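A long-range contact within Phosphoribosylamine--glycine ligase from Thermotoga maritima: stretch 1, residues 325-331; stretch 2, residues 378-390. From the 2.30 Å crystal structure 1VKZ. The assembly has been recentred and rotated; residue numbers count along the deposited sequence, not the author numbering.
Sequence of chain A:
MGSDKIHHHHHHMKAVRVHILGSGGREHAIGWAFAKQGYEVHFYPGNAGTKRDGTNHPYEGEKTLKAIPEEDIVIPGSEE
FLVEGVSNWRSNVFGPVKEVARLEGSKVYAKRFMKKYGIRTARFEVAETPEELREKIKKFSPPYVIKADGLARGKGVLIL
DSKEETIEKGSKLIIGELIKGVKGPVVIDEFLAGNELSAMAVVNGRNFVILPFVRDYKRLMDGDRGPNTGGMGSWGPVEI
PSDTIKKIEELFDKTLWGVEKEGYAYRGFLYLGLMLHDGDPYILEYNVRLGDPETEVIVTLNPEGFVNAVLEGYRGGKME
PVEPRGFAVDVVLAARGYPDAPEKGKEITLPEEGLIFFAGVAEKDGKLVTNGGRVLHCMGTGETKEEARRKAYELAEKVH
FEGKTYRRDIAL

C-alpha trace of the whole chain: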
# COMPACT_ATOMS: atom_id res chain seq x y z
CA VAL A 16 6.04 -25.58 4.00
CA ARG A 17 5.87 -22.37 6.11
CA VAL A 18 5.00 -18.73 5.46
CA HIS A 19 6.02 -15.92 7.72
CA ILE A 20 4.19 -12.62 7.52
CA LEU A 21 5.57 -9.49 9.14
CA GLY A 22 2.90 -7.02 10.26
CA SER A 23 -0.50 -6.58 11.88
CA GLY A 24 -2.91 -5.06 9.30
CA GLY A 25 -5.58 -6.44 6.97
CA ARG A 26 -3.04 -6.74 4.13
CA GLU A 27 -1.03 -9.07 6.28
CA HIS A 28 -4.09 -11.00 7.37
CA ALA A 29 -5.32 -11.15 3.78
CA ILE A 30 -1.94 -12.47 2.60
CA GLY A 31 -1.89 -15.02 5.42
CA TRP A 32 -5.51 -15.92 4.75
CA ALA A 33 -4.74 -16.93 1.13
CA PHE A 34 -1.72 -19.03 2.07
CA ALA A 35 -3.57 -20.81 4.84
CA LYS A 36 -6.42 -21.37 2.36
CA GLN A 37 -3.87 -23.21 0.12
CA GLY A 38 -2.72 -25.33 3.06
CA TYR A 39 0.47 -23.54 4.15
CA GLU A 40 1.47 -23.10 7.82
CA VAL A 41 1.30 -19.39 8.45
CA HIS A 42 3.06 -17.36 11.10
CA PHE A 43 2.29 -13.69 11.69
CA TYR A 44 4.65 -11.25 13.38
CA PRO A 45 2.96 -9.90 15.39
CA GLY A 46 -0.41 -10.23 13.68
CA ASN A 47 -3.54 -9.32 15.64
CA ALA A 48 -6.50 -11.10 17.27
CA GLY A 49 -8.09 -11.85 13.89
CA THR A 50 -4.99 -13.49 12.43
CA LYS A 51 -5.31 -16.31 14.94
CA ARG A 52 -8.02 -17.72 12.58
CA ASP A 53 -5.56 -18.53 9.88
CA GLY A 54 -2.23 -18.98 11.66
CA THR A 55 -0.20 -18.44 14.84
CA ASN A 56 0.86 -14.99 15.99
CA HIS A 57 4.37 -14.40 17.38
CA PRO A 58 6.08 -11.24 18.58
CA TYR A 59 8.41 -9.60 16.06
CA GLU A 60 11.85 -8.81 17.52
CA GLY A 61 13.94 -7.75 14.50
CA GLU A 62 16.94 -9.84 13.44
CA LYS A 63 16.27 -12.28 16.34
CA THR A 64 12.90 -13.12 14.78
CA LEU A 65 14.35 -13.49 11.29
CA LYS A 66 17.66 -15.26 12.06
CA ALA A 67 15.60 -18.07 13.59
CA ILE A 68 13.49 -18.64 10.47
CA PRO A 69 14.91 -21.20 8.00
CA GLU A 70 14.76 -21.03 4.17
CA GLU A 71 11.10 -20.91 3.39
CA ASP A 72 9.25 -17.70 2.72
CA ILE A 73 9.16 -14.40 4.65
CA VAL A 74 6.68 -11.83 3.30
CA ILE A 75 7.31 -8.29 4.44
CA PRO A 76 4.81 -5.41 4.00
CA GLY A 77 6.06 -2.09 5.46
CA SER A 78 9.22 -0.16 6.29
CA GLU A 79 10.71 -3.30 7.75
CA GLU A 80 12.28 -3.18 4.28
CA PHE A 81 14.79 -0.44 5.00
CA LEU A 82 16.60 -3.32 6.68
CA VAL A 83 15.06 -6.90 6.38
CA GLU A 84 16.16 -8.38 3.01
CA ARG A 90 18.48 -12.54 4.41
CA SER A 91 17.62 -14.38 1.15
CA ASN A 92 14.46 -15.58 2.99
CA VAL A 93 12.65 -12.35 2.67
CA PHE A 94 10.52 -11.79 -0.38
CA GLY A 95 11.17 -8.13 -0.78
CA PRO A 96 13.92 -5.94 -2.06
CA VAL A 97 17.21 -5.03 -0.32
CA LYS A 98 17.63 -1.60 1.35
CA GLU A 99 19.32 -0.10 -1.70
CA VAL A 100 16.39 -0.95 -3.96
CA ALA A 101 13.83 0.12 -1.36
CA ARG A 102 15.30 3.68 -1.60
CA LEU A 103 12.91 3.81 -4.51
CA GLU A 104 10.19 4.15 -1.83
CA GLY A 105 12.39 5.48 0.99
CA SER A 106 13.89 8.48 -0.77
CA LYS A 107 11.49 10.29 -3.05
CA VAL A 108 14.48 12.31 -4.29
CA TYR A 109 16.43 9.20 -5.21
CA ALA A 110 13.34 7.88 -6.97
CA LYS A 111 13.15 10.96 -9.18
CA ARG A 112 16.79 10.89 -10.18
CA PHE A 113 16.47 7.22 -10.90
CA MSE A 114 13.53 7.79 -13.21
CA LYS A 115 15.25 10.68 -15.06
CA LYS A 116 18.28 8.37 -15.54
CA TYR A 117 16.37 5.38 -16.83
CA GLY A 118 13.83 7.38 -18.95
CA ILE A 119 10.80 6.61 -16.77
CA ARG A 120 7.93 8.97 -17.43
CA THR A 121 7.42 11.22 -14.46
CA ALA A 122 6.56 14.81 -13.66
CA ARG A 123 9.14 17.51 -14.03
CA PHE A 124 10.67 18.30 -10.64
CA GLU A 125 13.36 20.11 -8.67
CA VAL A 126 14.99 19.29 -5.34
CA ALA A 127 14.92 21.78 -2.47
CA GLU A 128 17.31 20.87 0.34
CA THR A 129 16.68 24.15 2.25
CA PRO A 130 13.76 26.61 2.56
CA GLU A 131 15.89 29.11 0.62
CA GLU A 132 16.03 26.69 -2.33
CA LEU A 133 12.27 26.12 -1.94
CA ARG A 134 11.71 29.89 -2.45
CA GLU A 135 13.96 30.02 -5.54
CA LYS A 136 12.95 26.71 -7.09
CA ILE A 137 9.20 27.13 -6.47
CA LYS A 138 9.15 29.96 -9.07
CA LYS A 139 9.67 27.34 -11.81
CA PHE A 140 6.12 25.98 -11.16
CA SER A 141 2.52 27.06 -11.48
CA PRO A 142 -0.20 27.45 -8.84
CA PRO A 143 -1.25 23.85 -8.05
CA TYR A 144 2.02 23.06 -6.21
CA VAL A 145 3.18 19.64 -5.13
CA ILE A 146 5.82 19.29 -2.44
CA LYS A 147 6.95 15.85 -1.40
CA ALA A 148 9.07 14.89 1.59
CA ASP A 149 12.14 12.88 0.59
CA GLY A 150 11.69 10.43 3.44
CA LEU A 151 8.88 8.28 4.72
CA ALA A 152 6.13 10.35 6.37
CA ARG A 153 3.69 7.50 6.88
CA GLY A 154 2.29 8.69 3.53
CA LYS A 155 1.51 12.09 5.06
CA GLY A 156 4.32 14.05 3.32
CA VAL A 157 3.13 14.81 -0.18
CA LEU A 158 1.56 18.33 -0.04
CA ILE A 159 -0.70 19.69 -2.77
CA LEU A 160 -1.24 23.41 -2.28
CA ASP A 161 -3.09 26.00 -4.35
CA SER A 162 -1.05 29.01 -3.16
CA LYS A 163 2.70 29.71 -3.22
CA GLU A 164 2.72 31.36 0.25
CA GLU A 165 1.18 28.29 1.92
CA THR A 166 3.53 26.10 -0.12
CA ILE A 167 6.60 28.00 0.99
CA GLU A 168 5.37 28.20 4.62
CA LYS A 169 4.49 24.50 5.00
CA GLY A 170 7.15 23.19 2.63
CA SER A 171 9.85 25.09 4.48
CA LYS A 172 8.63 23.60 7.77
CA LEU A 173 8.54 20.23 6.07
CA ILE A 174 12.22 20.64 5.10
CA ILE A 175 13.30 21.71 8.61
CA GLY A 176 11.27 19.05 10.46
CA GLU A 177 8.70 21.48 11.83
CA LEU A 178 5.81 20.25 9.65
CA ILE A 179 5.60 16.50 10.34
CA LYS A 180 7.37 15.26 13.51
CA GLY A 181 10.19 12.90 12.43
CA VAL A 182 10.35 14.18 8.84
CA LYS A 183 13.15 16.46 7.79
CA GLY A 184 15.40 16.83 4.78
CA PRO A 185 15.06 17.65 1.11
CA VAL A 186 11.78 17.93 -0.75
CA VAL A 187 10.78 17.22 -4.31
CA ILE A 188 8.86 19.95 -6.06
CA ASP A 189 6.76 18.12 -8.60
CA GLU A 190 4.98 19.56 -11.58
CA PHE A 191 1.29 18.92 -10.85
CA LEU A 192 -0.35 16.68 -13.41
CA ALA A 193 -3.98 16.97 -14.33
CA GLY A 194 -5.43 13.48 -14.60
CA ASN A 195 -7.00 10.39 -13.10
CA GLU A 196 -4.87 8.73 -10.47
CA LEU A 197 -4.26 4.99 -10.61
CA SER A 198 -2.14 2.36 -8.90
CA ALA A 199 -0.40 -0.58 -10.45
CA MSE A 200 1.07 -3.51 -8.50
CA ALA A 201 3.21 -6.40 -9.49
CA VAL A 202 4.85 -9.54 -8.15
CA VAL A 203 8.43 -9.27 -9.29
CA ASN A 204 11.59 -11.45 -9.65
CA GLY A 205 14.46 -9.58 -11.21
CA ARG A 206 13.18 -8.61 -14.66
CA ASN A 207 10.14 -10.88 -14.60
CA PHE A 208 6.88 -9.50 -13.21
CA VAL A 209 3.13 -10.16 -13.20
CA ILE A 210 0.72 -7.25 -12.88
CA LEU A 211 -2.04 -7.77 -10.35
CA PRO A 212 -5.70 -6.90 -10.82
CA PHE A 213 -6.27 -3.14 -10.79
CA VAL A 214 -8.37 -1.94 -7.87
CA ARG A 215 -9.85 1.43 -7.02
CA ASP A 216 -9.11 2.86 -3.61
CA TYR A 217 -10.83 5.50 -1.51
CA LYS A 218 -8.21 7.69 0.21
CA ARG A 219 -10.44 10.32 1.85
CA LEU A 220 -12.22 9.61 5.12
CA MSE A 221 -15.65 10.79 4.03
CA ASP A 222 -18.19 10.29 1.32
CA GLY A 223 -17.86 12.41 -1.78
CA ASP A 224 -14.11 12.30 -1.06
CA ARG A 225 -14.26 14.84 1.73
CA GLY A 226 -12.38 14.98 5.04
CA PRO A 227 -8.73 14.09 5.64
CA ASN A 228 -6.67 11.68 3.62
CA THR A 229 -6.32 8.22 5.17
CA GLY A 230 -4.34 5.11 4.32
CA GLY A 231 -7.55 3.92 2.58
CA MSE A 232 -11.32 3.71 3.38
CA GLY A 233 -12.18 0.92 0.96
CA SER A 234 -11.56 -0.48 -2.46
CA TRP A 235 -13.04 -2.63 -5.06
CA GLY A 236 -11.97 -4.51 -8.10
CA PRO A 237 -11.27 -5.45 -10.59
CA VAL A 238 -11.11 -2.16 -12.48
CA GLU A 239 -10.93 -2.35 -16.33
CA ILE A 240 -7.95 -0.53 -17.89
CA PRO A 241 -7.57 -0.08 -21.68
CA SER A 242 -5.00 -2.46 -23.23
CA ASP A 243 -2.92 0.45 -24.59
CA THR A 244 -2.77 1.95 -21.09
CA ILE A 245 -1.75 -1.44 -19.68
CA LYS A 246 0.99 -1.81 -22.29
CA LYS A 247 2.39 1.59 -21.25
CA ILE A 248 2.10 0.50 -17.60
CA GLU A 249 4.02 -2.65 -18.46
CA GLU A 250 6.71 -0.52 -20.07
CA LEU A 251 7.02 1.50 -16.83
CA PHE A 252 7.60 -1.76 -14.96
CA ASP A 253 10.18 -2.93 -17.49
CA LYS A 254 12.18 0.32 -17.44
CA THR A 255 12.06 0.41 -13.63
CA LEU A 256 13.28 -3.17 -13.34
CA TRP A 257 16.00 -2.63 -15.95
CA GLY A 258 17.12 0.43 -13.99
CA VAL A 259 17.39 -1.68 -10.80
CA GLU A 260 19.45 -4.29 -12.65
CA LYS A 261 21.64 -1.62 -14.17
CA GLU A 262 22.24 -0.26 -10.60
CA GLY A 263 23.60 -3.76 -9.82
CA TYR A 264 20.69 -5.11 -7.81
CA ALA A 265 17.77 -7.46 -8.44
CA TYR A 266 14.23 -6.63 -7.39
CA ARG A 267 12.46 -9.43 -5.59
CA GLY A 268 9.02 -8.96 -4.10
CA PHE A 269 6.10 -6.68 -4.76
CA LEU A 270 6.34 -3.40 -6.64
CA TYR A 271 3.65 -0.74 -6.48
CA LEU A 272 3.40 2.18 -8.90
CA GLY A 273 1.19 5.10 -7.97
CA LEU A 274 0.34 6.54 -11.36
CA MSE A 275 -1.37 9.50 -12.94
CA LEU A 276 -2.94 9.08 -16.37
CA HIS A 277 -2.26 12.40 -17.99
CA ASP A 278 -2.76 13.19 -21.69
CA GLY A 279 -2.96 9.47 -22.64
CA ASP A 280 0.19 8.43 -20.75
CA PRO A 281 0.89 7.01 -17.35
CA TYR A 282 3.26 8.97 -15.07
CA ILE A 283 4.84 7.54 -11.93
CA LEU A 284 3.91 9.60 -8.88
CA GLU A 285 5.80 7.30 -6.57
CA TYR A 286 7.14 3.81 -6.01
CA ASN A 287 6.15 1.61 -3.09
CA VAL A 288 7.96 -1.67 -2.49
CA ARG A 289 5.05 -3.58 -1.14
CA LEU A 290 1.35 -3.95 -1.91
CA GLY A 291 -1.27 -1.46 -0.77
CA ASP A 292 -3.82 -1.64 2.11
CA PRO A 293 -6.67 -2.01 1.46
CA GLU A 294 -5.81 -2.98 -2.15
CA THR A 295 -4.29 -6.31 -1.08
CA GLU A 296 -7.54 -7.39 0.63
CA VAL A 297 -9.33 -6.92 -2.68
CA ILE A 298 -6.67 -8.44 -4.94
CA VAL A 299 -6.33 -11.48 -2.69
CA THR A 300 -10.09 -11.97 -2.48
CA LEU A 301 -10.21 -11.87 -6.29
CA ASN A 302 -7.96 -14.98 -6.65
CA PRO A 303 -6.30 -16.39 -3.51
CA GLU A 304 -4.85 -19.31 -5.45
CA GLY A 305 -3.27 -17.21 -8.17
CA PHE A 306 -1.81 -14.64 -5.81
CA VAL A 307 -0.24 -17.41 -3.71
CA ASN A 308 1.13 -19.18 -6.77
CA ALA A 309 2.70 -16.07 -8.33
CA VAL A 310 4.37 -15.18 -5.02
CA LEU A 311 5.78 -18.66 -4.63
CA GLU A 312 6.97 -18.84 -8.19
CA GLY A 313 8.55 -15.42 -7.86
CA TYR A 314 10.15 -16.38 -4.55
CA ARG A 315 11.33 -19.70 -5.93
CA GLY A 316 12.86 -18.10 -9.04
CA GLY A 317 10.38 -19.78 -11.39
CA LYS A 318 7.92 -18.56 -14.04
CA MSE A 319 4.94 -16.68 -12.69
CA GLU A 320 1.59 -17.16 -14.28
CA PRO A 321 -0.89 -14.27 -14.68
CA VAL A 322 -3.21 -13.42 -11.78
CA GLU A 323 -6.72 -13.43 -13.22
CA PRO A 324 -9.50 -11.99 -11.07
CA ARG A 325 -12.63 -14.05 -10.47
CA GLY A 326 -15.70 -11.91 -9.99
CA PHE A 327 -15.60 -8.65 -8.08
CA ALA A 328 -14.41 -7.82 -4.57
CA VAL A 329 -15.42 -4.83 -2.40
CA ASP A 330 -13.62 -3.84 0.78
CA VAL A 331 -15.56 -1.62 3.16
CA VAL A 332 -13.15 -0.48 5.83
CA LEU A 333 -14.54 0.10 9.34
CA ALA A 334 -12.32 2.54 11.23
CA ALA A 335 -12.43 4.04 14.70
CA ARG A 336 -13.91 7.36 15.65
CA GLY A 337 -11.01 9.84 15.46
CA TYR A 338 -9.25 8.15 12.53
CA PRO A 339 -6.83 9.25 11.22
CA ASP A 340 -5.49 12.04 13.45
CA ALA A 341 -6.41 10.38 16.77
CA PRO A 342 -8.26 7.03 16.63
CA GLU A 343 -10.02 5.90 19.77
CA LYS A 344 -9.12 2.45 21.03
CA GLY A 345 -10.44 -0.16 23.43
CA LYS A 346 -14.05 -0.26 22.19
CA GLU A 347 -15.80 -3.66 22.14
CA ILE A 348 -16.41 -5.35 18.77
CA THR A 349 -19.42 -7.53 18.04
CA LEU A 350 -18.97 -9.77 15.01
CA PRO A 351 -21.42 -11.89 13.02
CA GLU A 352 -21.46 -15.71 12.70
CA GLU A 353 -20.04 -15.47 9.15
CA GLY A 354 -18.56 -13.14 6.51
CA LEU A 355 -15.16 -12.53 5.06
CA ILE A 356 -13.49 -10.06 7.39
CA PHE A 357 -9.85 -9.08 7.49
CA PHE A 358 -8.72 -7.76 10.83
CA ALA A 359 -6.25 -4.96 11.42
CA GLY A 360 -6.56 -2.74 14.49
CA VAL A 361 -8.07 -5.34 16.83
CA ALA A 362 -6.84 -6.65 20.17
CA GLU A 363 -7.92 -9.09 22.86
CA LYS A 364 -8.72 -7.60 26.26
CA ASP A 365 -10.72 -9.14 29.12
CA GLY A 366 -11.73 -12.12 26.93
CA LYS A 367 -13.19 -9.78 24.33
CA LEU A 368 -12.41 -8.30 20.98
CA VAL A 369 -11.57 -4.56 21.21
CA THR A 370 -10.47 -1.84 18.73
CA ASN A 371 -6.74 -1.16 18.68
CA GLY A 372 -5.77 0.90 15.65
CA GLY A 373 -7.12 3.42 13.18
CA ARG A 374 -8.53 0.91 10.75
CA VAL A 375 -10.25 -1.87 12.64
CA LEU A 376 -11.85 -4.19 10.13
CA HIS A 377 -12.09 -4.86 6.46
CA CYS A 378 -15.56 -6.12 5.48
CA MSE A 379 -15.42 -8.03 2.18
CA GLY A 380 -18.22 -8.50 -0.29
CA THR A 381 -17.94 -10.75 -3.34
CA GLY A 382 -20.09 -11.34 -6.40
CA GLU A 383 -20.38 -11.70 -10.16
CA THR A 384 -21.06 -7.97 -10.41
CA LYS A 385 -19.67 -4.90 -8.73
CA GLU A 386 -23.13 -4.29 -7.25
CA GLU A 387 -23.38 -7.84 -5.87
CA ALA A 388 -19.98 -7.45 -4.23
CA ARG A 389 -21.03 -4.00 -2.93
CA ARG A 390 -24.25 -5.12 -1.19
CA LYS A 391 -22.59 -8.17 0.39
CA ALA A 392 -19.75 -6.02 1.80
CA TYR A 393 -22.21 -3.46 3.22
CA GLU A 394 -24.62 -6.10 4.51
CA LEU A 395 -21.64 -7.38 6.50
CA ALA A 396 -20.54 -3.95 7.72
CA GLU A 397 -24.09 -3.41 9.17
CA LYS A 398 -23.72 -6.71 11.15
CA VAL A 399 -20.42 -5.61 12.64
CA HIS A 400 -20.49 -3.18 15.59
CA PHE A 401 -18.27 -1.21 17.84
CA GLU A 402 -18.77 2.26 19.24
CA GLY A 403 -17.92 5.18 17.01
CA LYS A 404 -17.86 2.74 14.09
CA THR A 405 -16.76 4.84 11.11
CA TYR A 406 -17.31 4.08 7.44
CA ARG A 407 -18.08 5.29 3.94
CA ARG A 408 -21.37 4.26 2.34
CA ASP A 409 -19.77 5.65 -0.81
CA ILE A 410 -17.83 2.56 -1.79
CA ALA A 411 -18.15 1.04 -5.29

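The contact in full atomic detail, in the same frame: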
# COMPACT_ATOMS: atom_id res chain seq x y z
N ARG A 325 -11.34 -13.39 -10.34
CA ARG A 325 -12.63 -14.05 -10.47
C ARG A 325 -13.69 -13.21 -9.77
O ARG A 325 -13.66 -13.02 -8.58
CB ARG A 325 -12.57 -15.47 -9.89
CG ARG A 325 -11.90 -16.50 -10.82
CD ARG A 325 -10.39 -16.63 -10.62
NE ARG A 325 -10.01 -17.02 -9.26
CZ ARG A 325 -10.13 -18.26 -8.75
NH1 ARG A 325 -10.64 -19.26 -9.46
NH2 ARG A 325 -9.75 -18.48 -7.49
N GLY A 326 -14.61 -12.68 -10.54
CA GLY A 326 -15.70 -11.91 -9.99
C GLY A 326 -15.22 -10.56 -9.57
O GLY A 326 -14.25 -10.07 -10.10
N PHE A 327 -15.92 -9.96 -8.61
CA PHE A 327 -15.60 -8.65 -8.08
C PHE A 327 -15.48 -8.73 -6.56
O PHE A 327 -16.18 -9.48 -5.90
CB PHE A 327 -16.69 -7.66 -8.44
CG PHE A 327 -16.79 -7.35 -9.92
CD1 PHE A 327 -17.57 -8.13 -10.76
CD2 PHE A 327 -16.13 -6.26 -10.45
CE1 PHE A 327 -17.68 -7.83 -12.11
CE2 PHE A 327 -16.22 -5.97 -11.82
CZ PHE A 327 -16.99 -6.74 -12.64
N ALA A 328 -14.57 -7.94 -6.02
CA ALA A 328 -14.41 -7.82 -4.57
C ALA A 328 -14.59 -6.35 -4.13
O ALA A 328 -14.18 -5.42 -4.84
CB ALA A 328 -13.05 -8.38 -4.15
N VAL A 329 -15.26 -6.14 -2.99
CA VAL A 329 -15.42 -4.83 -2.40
C VAL A 329 -14.91 -4.94 -0.98
O VAL A 329 -15.24 -5.87 -0.24
CB VAL A 329 -16.90 -4.33 -2.45
CG1 VAL A 329 -17.10 -3.06 -1.63
CG2 VAL A 329 -17.33 -4.05 -3.86
N ASP A 330 -14.09 -3.97 -0.60
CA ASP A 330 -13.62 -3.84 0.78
C ASP A 330 -14.26 -2.59 1.37
O ASP A 330 -14.01 -1.50 0.88
CB ASP A 330 -12.09 -3.72 0.74
CG ASP A 330 -11.44 -3.63 2.12
OD1 ASP A 330 -12.16 -3.60 3.16
OD2 ASP A 330 -10.19 -3.61 2.23
N VAL A 331 -15.11 -2.74 2.38
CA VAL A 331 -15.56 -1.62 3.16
C VAL A 331 -14.75 -1.65 4.45
O VAL A 331 -14.85 -2.59 5.22
CB VAL A 331 -17.11 -1.62 3.49
CG1 VAL A 331 -17.45 -0.54 4.53
CG2 VAL A 331 -17.95 -1.40 2.26
N CYS A 378 -14.41 -5.30 5.87
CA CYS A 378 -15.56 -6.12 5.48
C CYS A 378 -15.61 -6.40 3.97
O CYS A 378 -15.68 -5.48 3.16
CB CYS A 378 -16.83 -5.46 5.94
SG CYS A 378 -16.97 -5.46 7.74
N MSE A 379 -15.51 -7.67 3.60
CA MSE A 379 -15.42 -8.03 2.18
C MSE A 379 -16.79 -8.47 1.67
O MSE A 379 -17.52 -9.19 2.35
CB MSE A 379 -14.41 -9.17 1.93
CG MSE A 379 -13.02 -8.98 2.57
SE MSE A 379 -12.06 -7.38 1.94
CE MSE A 379 -12.47 -6.32 3.20
N GLY A 380 -17.11 -8.02 0.46
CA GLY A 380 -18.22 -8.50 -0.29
C GLY A 380 -17.66 -9.08 -1.56
O GLY A 380 -16.66 -8.60 -2.06
N THR A 381 -18.33 -10.11 -2.09
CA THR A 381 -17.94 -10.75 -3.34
C THR A 381 -19.17 -10.98 -4.19
O THR A 381 -20.25 -11.15 -3.66
CB THR A 381 -17.24 -12.11 -3.08
OG1 THR A 381 -18.07 -12.93 -2.25
CG2 THR A 381 -15.96 -11.94 -2.28
N GLY A 382 -19.01 -10.99 -5.50
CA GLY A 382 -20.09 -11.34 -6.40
C GLY A 382 -19.64 -11.38 -7.85
O GLY A 382 -18.48 -11.11 -8.16
N GLU A 383 -20.58 -11.69 -8.72
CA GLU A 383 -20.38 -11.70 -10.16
C GLU A 383 -20.44 -10.29 -10.72
O GLU A 383 -19.91 -10.03 -11.79
CB GLU A 383 -21.47 -12.56 -10.83
CG GLU A 383 -21.52 -14.00 -10.35
CD GLU A 383 -22.44 -14.89 -11.20
OE1 GLU A 383 -23.53 -14.44 -11.66
OE2 GLU A 383 -22.08 -16.08 -11.39
N THR A 384 -21.09 -9.38 -10.01
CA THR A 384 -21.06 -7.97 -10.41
C THR A 384 -20.47 -7.11 -9.31
O THR A 384 -20.26 -7.55 -8.17
CB THR A 384 -22.45 -7.48 -10.72
OG1 THR A 384 -23.30 -7.75 -9.61
CG2 THR A 384 -23.06 -8.28 -11.88
N LYS A 385 -20.17 -5.87 -9.68
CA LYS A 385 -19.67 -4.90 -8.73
C LYS A 385 -20.77 -4.63 -7.70
O LYS A 385 -20.48 -4.51 -6.50
CB LYS A 385 -19.21 -3.63 -9.45
CG LYS A 385 -18.82 -2.51 -8.51
CD LYS A 385 -18.10 -1.38 -9.22
CE LYS A 385 -19.01 -0.21 -9.57
NZ LYS A 385 -18.20 1.04 -9.59
N GLU A 386 -22.02 -4.59 -8.15
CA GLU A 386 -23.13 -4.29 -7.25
C GLU A 386 -23.40 -5.45 -6.29
O GLU A 386 -23.78 -5.22 -5.14
CB GLU A 386 -24.40 -3.90 -8.04
N GLU A 387 -23.16 -6.68 -6.74
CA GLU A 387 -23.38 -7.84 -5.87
C GLU A 387 -22.38 -7.80 -4.75
O GLU A 387 -22.73 -7.87 -3.57
CB GLU A 387 -23.24 -9.16 -6.65
CG GLU A 387 -23.52 -10.41 -5.80
CD GLU A 387 -23.56 -11.71 -6.60
OE1 GLU A 387 -23.92 -11.66 -7.82
OE2 GLU A 387 -23.24 -12.78 -6.01
N ALA A 388 -21.11 -7.68 -5.14
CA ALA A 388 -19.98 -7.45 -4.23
C ALA A 388 -20.21 -6.27 -3.26
O ALA A 388 -19.90 -6.37 -2.07
CB ALA A 388 -18.73 -7.22 -5.04
N ARG A 389 -20.76 -5.17 -3.77
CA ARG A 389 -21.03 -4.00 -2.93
C ARG A 389 -22.07 -4.29 -1.83
O ARG A 389 -21.80 -4.04 -0.65
CB ARG A 389 -21.48 -2.81 -3.78
CG ARG A 389 -21.45 -1.47 -3.06
CD ARG A 389 -22.14 -0.36 -3.83
NE ARG A 389 -23.60 -0.45 -3.76
CZ ARG A 389 -24.42 0.43 -3.14
NH1 ARG A 389 -23.94 1.50 -2.50
NH2 ARG A 389 -25.73 0.23 -3.17
N ARG A 390 -23.23 -4.81 -2.20
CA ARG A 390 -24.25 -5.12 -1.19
C ARG A 390 -23.73 -6.12 -0.14
O ARG A 390 -23.88 -5.91 1.05
CB ARG A 390 -25.53 -5.63 -1.86

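Strands 327-331 and 378-382 pair antiparallel, and the helix that starts at Lys-385 folds back over the face carrying Phe-327, Val-329 and Val-331; together the stretches bury 599 Å². Three two-way backbone pairs set the register: Phe-327 N to Gly-382 O (2.8 Å) and Gly-382 N to Phe-327 O (3.2 Å), Val-329 N to Gly-380 O (3.0 Å) and Gly-380 N to Val-329 O (2.9 Å), Val-331 N to Cys-378 O (2.9 Å) and Cys-378 N to Val-331 O (2.8 Å). Phe-327 (chi1 m, chi2 88°) lays its ring along the turn into the helix: Lys-385 N lies over one face, while Glu-383 O sits at the edge, 3.1 Å from Phe-327 CE1. Val-329, chi1 t, brings CG2 to 3.7 Å from Ala-388 CB. Ala-388 CB also lies 3.5 Å from Phe-327 O, where the axes of the helix and strand 327-331 come within 7.0 Å, and its small side chain fits this close packing. Glycine suits strand 378-382 beneath the helix: a CB on Gly-380 would clash with Ala-388 O, and one on Gly-382 with Glu-387 CG. Gly-326, at positive phi, would likewise drive a CB into Gly-382 O. Thr-384, chi1 p, caps the helix, its OG1 accepting from Glu-387 N (3.1 Å). On the other face, Asp-330 (chi1 t) and selenomethionine Met-379 (chi1 m, chi2 m) are buried side by side.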